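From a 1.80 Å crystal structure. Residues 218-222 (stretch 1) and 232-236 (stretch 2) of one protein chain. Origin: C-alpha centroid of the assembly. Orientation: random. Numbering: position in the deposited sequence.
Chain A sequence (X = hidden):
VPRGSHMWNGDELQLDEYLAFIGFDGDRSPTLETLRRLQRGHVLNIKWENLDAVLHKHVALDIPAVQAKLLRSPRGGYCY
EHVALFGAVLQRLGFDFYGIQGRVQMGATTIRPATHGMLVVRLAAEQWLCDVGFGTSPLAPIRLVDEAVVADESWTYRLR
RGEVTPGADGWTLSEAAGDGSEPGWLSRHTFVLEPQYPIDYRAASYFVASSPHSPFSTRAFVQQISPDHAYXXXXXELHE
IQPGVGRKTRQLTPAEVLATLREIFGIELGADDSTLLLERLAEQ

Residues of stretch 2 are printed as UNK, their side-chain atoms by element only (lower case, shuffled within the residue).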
# COMPACT_ATOMS: atom_id res chain seq x y z
N THR A 218 16.78 3.76 0.81
CA THR A 218 17.61 4.96 0.80
C THR A 218 16.95 6.25 0.29
O THR A 218 17.39 7.33 0.70
CB THR A 218 18.91 4.71 0.01
OG1 THR A 218 18.59 4.10 -1.25
CG2 THR A 218 19.91 3.83 0.78
N ARG A 219 15.94 6.17 -0.60
CA ARG A 219 15.39 7.41 -1.16
C ARG A 219 13.88 7.54 -0.94
O ARG A 219 13.16 6.56 -1.06
CB ARG A 219 15.72 7.49 -2.64
CG ARG A 219 17.22 7.69 -2.90
CD ARG A 219 17.65 7.21 -4.27
NE ARG A 219 16.84 7.79 -5.34
CZ ARG A 219 17.14 8.91 -6.00
NH1 ARG A 219 18.24 9.59 -5.69
NH2 ARG A 219 16.36 9.34 -6.98
N ALA A 220 13.43 8.77 -0.60
CA ALA A 220 12.04 9.12 -0.31
C ALA A 220 11.09 8.70 -1.44
O ALA A 220 11.38 8.91 -2.61
CB ALA A 220 11.91 10.61 -0.05
N PHE A 221 9.99 8.04 -1.07
CA PHE A 221 8.93 7.63 -1.99
C PHE A 221 7.64 7.86 -1.26
O PHE A 221 7.41 7.28 -0.21
CB PHE A 221 9.08 6.17 -2.47
CG PHE A 221 8.46 5.92 -3.83
CD1 PHE A 221 9.09 6.36 -4.99
CD2 PHE A 221 7.27 5.22 -3.96
CE1 PHE A 221 8.52 6.13 -6.25
CE2 PHE A 221 6.72 4.94 -5.22
CZ PHE A 221 7.35 5.40 -6.35
N VAL A 222 6.85 8.82 -1.75
CA VAL A 222 5.60 9.23 -1.12
C VAL A 222 4.49 9.17 -2.17
O VAL A 222 4.72 9.53 -3.32
CB VAL A 222 5.76 10.64 -0.48
CG1 VAL A 222 4.49 11.09 0.22
CG2 VAL A 222 6.94 10.67 0.50
N UNK A 232 3.00 11.31 -6.83
CA UNK A 232 4.11 10.48 -6.39
C UNK A 232 5.33 11.38 -6.27
O UNK A 232 5.72 11.99 -7.26
c UNK A 232 4.43 9.28 -7.33
c UNK A 232 3.26 8.27 -7.49
c UNK A 232 5.71 8.55 -6.84
c UNK A 232 3.48 7.10 -8.59
N UNK A 233 5.93 11.43 -5.08
CA UNK A 233 7.20 12.10 -4.89
C UNK A 233 8.29 11.02 -4.98
O UNK A 233 8.32 10.09 -4.17
c UNK A 233 8.59 13.53 -3.22
c UNK A 233 8.63 13.98 -1.78
c UNK A 233 8.88 14.70 -4.16
c UNK A 233 7.25 12.87 -3.56
N UNK A 234 9.12 11.10 -6.03
CA UNK A 234 10.17 10.12 -6.25
C UNK A 234 11.47 10.84 -5.89
O UNK A 234 12.04 11.56 -6.72
c UNK A 234 10.12 9.61 -7.71
o UNK A 234 11.78 8.02 -7.07
c UNK A 234 11.06 8.45 -8.00
o UNK A 234 11.08 7.98 -9.17
N UNK A 235 11.85 10.75 -4.60
CA UNK A 235 13.01 11.41 -3.99
C UNK A 235 12.70 12.92 -3.95
O UNK A 235 11.94 13.34 -3.07
n UNK A 235 15.77 11.07 -2.62
c UNK A 235 16.94 11.56 -2.27
n UNK A 235 17.52 12.22 -3.28
c UNK A 235 14.34 11.06 -4.69
c UNK A 235 15.57 11.46 -3.93
c UNK A 235 16.65 12.16 -4.35
N UNK A 236 13.19 13.71 -4.92
CA UNK A 236 12.92 15.16 -5.02
C UNK A 236 12.07 15.49 -6.27
O UNK A 236 11.81 16.66 -6.56
c UNK A 236 17.60 18.51 -4.70
n UNK A 236 16.46 17.85 -4.52
c UNK A 236 14.24 15.95 -5.04
c UNK A 236 16.34 16.59 -3.78
n UNK A 236 18.74 18.05 -4.18
c UNK A 236 14.90 16.10 -3.68
n UNK A 236 17.61 19.65 -5.38

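Position 232 carries four side-chain carbons and no other element. The first of them forks, and one arm is a single carbon while the other runs on for two. The single-carbon arm lies over one face of the Phe221 ring, its carbon 3.6 Å from Phe221 CZ. Branching at CB with unequal arms identifies Ile232. Its CG2 is 4.0 Å from the centroid of the Phe221 ring, a CH-pi contact. A beta-branched aliphatic residue is at home in an extended strand, and here the branch at CB supplies the methyl that meets the aromatic face. The backbone contributes as well, since Ile232 CA approaches Val222 O at 3.3 Å in a CA-H...O contact.

Position 233 also has four carbons, but the fork comes at the second. The side chain leaves the sheet on the same face as that of Val222, and the two CB atoms are 4.1 Å apart. A fork one carbon further out than in Ile232 means Leu233. It is buried, as is Val222, so a purely hydrocarbon side chain suits the place. Its main chain bonds in both directions: Leu233 N donates to Val222 O at 2.9 Å, and Val222 N donates to Leu233 O at 3.1 Å. The same carbonyl receives a CA-H...O contact, with Phe221 CA 3.3 Å from Leu233 O.

At position 234 there are two carbons, the second bearing two oxygens. One of these oxygens lies at the edge of the Phe221 ring, near its plane, 3.8 Å from Phe221 CD1. This is a carboxylate one methylene from the backbone, and the residue is Asp234. It pairs with Phe221 as the non-hydrogen-bonded partner of an antiparallel bridge, and both side chains rise on the same face. The ring edge, with its slightly positive hydrogens, is a more congenial neighbour for OD1 than the electron-rich face would be. The site is partly exposed, which also suits a charged group.

Position 235 has one carbon followed by a five-membered ring of three carbons and two nitrogens, an imidazole. The guanidinium of Arg219 lies flat on this ring, centres 3.9 Å apart and planes at 28°. The residue is His235, with Arg219 NH1 3.3 Å from His235 CD2. Arg219 CG adds a CH-pi contact over the ring, 4.1 Å from its centroid. A flat ring offers the surface such stacking needs. The strand has ended, yet His235 N still donates to Ala220 O at 2.8 Å.

Position 236 shows three carbons, a nitrogen, then a carbon with two more nitrogens, a guanidinium. Its end leads away from stretch 1, which it does not touch. This is Arg236, whose NE and NH1 are hydrogen-bonded elsewhere in the structure.

The contact is thus a short antiparallel pairing held by three backbone hydrogen bonds. Val222 and Leu233 pack on one face, while Phe221 and Asp234 share the other, where Ile232 also meets the aromatic ring. Beyond the strands, the stack of Arg219 on His235 extends the association, and the whole contact buries 465 Å².

Stretch 2, residues 232-236: ILDHR
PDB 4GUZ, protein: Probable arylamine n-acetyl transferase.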